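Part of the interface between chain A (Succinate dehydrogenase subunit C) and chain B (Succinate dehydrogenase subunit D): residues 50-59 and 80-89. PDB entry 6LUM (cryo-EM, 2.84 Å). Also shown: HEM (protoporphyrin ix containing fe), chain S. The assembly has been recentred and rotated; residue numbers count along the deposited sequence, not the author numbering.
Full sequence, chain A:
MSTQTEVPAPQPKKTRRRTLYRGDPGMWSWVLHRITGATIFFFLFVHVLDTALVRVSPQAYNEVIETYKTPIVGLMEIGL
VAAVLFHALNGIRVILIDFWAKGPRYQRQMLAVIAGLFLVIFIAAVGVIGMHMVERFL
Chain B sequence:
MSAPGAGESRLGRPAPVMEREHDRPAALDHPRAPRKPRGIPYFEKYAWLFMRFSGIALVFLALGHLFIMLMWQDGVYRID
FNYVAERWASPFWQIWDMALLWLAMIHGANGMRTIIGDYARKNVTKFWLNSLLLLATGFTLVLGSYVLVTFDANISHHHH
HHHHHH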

# COMPACT_ATOMS: atom_id res chain seq x y z
N ASP A 50 55.40 -0.17 0.64
CA ASP A 50 56.83 -0.29 0.95
C ASP A 50 57.15 -1.57 1.70
O ASP A 50 58.32 -1.97 1.72
CB ASP A 50 57.31 0.94 1.73
CG ASP A 50 56.94 0.93 3.21
OD1 ASP A 50 56.87 -0.13 3.86
OD2 ASP A 50 56.71 2.03 3.75
N THR A 51 56.17 -2.20 2.33
CA THR A 51 56.40 -3.51 2.93
C THR A 51 56.30 -4.61 1.90
O THR A 51 57.02 -5.60 1.98
CB THR A 51 55.41 -3.75 4.07
OG1 THR A 51 55.63 -2.78 5.10
CG2 THR A 51 55.61 -5.12 4.64
N ALA A 52 55.42 -4.45 0.91
CA ALA A 52 55.41 -5.37 -0.22
C ALA A 52 56.77 -5.45 -0.87
O ALA A 52 57.09 -6.45 -1.52
CB ALA A 52 54.37 -4.94 -1.25
N LEU A 53 57.58 -4.43 -0.70
CA LEU A 53 58.94 -4.45 -1.21
C LEU A 53 59.82 -5.52 -0.56
O LEU A 53 61.01 -5.61 -0.86
CB LEU A 53 59.59 -3.09 -1.00
CG LEU A 53 60.60 -2.64 -2.03
CD1 LEU A 53 59.90 -2.43 -3.33
CD2 LEU A 53 61.17 -1.37 -1.54
N VAL A 54 59.26 -6.32 0.34
CA VAL A 54 60.06 -7.34 1.03
C VAL A 54 60.08 -8.64 0.25
O VAL A 54 60.80 -9.57 0.62
CB VAL A 54 59.51 -7.57 2.45
CG1 VAL A 54 58.33 -8.49 2.43
CG2 VAL A 54 60.58 -8.06 3.38
N ARG A 55 59.31 -8.73 -0.83
CA ARG A 55 59.24 -9.90 -1.69
C ARG A 55 60.09 -9.75 -2.95
O ARG A 55 60.03 -10.62 -3.82
CB ARG A 55 57.80 -10.18 -2.08
CG ARG A 55 56.97 -10.83 -1.01
CD ARG A 55 57.30 -12.29 -0.86
NE ARG A 55 56.86 -13.06 -2.01
CZ ARG A 55 57.65 -13.87 -2.70
NH1 ARG A 55 58.91 -14.01 -2.35
NH2 ARG A 55 57.17 -14.54 -3.73
N VAL A 56 60.87 -8.69 -3.07
CA VAL A 56 61.75 -8.52 -4.21
C VAL A 56 63.20 -8.78 -3.84
O VAL A 56 63.92 -9.44 -4.59
CB VAL A 56 61.57 -7.13 -4.85
CG1 VAL A 56 60.12 -6.88 -5.16
CG2 VAL A 56 62.13 -6.03 -3.99
N SER A 57 63.65 -8.32 -2.67
CA SER A 57 65.01 -8.53 -2.22
C SER A 57 65.19 -8.00 -0.81
O SER A 57 64.39 -7.19 -0.35
CB SER A 57 66.00 -7.83 -3.15
OG SER A 57 65.69 -6.45 -3.27
N PRO A 58 66.22 -8.46 -0.09
CA PRO A 58 66.56 -7.79 1.17
C PRO A 58 67.09 -6.39 0.97
O PRO A 58 66.80 -5.50 1.78
CB PRO A 58 67.63 -8.71 1.77
CG PRO A 58 67.42 -10.01 1.12
CD PRO A 58 66.93 -9.73 -0.25
N GLN A 59 67.86 -6.15 -0.09
CA GLN A 59 68.56 -4.88 -0.23
C GLN A 59 67.61 -3.74 -0.56
O GLN A 59 67.81 -2.62 -0.09
CB GLN A 59 69.64 -4.99 -1.30
CG GLN A 59 70.56 -6.17 -1.12
CD GLN A 59 70.10 -7.39 -1.89
OE1 GLN A 59 69.19 -7.30 -2.72
NE2 GLN A 59 70.72 -8.53 -1.63
N ASP B 80 64.93 -4.02 9.88
CA ASP B 80 65.45 -4.34 8.56
C ASP B 80 64.87 -5.68 8.13
O ASP B 80 63.97 -6.23 8.77
CB ASP B 80 66.98 -4.33 8.54
CG ASP B 80 67.58 -5.16 9.63
OD1 ASP B 80 66.83 -5.81 10.36
OD2 ASP B 80 68.82 -5.16 9.75
N PHE B 81 65.40 -6.21 7.02
CA PHE B 81 64.85 -7.43 6.47
C PHE B 81 64.99 -8.59 7.43
O PHE B 81 64.08 -9.41 7.56
CB PHE B 81 65.51 -7.78 5.14
CG PHE B 81 65.02 -9.05 4.55
CD1 PHE B 81 63.84 -9.10 3.87
CD2 PHE B 81 65.73 -10.22 4.71
CE1 PHE B 81 63.38 -10.27 3.35
CE2 PHE B 81 65.27 -11.39 4.19
CZ PHE B 81 64.09 -11.41 3.50
N ASN B 82 66.13 -8.70 8.10
CA ASN B 82 66.32 -9.82 9.01
C ASN B 82 65.38 -9.74 10.20
O ASN B 82 64.89 -10.77 10.67
CB ASN B 82 67.76 -9.88 9.48
CG ASN B 82 68.73 -10.02 8.33
OD1 ASN B 82 69.08 -11.13 7.95
ND2 ASN B 82 69.15 -8.90 7.77
N TYR B 83 65.09 -8.53 10.67
CA TYR B 83 64.11 -8.36 11.73
C TYR B 83 62.73 -8.83 11.27
O TYR B 83 62.05 -9.59 11.97
CB TYR B 83 64.10 -6.89 12.16
CG TYR B 83 62.92 -6.47 12.98
CD1 TYR B 83 62.88 -6.69 14.34
CD2 TYR B 83 61.85 -5.83 12.40
CE1 TYR B 83 61.81 -6.30 15.08
CE2 TYR B 83 60.78 -5.45 13.13
CZ TYR B 83 60.77 -5.68 14.47
OH TYR B 83 59.68 -5.28 15.20
N VAL B 84 62.31 -8.39 10.08
CA VAL B 84 61.02 -8.83 9.55
C VAL B 84 60.97 -10.34 9.39
O VAL B 84 59.96 -10.98 9.67
CB VAL B 84 60.72 -8.12 8.22
CG1 VAL B 84 59.41 -8.57 7.68
CG2 VAL B 84 60.72 -6.63 8.41
N ALA B 85 62.07 -10.93 8.92
CA ALA B 85 62.10 -12.36 8.65
C ALA B 85 62.10 -13.17 9.92
O ALA B 85 61.61 -14.30 9.93
CB ALA B 85 63.33 -12.69 7.82
N GLU B 86 62.65 -12.63 11.01
CA GLU B 86 62.56 -13.31 12.29
C GLU B 86 61.17 -13.18 12.90
O GLU B 86 60.70 -14.12 13.54
CB GLU B 86 63.59 -12.74 13.26
CG GLU B 86 65.01 -13.00 12.82
CD GLU B 86 66.03 -12.35 13.73
OE1 GLU B 86 65.63 -11.61 14.65
OE2 GLU B 86 67.24 -12.55 13.50
N ARG B 87 60.50 -12.05 12.71
CA ARG B 87 59.16 -11.91 13.27
C ARG B 87 58.16 -12.76 12.52
O ARG B 87 57.28 -13.37 13.13
CB ARG B 87 58.72 -10.45 13.26
CG ARG B 87 59.21 -9.69 14.45
CD ARG B 87 58.67 -8.30 14.48
NE ARG B 87 57.29 -8.21 14.92
CZ ARG B 87 56.27 -7.91 14.12
NH1 ARG B 87 56.48 -7.70 12.83
NH2 ARG B 87 55.05 -7.83 14.62
N TRP B 88 58.26 -12.82 11.20
CA TRP B 88 57.29 -13.57 10.42
C TRP B 88 57.58 -15.06 10.37
O TRP B 88 56.93 -15.77 9.60
CB TRP B 88 57.20 -13.02 9.01
CG TRP B 88 56.25 -11.92 8.92
CD1 TRP B 88 55.44 -11.47 9.90
CD2 TRP B 88 55.98 -11.10 7.78
NE1 TRP B 88 54.69 -10.43 9.46
CE2 TRP B 88 55.00 -10.18 8.15
CE3 TRP B 88 56.49 -11.05 6.48
CZ2 TRP B 88 54.51 -9.23 7.28
CZ3 TRP B 88 56.00 -10.12 5.62
CH2 TRP B 88 55.02 -9.22 6.02
N ALA B 89 58.53 -15.54 11.15
CA ALA B 89 58.75 -16.97 11.30
C ALA B 89 57.91 -17.55 12.41
O ALA B 89 58.13 -18.70 12.80
CB ALA B 89 60.22 -17.25 11.57
CHA HEM S . 53.63 -3.94 8.34
CHB HEM S . 56.47 -0.74 10.56
CHC HEM S . 52.57 1.75 11.74
CHD HEM S . 49.74 -1.71 9.90
C1A HEM S . 54.62 -3.25 8.97
C2A HEM S . 55.85 -3.94 9.27
C3A HEM S . 56.63 -3.06 9.87
C4A HEM S . 55.90 -1.82 9.96
CMA HEM S . 58.06 -3.22 10.42
CAA HEM S . 56.05 -5.43 8.89
CBA HEM S . 57.03 -6.24 9.72
CGA HEM S . 56.31 -7.12 10.70
O1A HEM S . 56.97 -7.63 11.63
O2A HEM S . 55.09 -7.29 10.56
C1B HEM S . 55.67 0.23 11.05
C2B HEM S . 56.13 1.44 11.64
C3B HEM S . 55.04 2.14 11.98
C4B HEM S . 53.88 1.38 11.58
CMB HEM S . 57.62 1.76 11.82
CAB HEM S . 54.95 3.53 12.63
CBB HEM S . 55.96 4.40 12.61
C1C HEM S . 51.48 1.02 11.33
C2C HEM S . 50.11 1.44 11.48
C3C HEM S . 49.34 0.47 10.98
C4C HEM S . 50.19 -0.56 10.48
CMC HEM S . 49.71 2.77 12.13
CAC HEM S . 47.81 0.36 10.85
CBC HEM S . 46.96 1.35 11.10
C1D HEM S . 50.53 -2.63 9.30
C2D HEM S . 50.11 -3.79 8.58
C3D HEM S . 51.18 -4.43 8.13
C4D HEM S . 52.32 -3.68 8.58
CMD HEM S . 48.67 -4.20 8.35
CAD HEM S . 51.19 -5.72 7.31
CBD HEM S . 51.86 -5.44 5.98
CGD HEM S . 51.55 -6.53 5.01
O1D HEM S . 52.12 -6.53 3.90
O2D HEM S . 50.74 -7.40 5.37
NA HEM S . 54.64 -1.90 9.34
NB HEM S . 54.30 0.21 11.02
NC HEM S . 51.49 -0.21 10.72
ND HEM S . 51.89 -2.59 9.29
FE HEM S . 53.08 -1.09 10.05

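The contact between these two stretches is a small, wholly apolar packing of side chains, with no hydrogen bond crossing it, centred on Phe B81 and burying 289 Å² in total. Phe B81 is the largest contributor, with 96 Å² covered by chain A, and its ring is approached from two directions. Pro A58 lies over one face: its CG sits 4.1 Å from the centroid of the Phe B81 ring and only 16° off the ring normal, a CH-pi arrangement, while Pro A58 CB comes to 3.8 Å from Phe B81 CD2. Val A54 instead meets the edge of the ring, near its plane, with its CG2 3.5 Å from Phe B81 CD1, the closest approach between the stretches.

Val A54 also extends the contact along the chain B helix. Phe B81, Val B84 and Trp B88 are spaced three and four residues apart, so that they recur on one side of the helix, and the CA-to-CB bonds of all three point toward chain A. The two methyls of Val A54 reach different partners: CG2 lies 4.5 Å from Val B84 CG1, a looser contact than that with Phe B81, and CG1 is 4.3 Å from Trp B88 CZ3. Thr A51 closes this end, its CG2 4.4 Å from Trp B88 CH2.

The backbone of chain B is held by its own bonds. Asp B80 caps the helix, its OD1 accepting from Tyr B83 N at 3.2 Å, and Trp B88 N still donates to Val B84 O at 2.9 Å although Trp B88 itself has left helical geometry.

The heme borders the Trp B88 end: Thr A51 CG2 is 3.8 Å from HEM O1D, and Val B84 CG1 is 3.9 Å from HEM CBA. The modelled separation of Arg B87 NH1 and HEM O1A, 1.3 Å, is of covalent length.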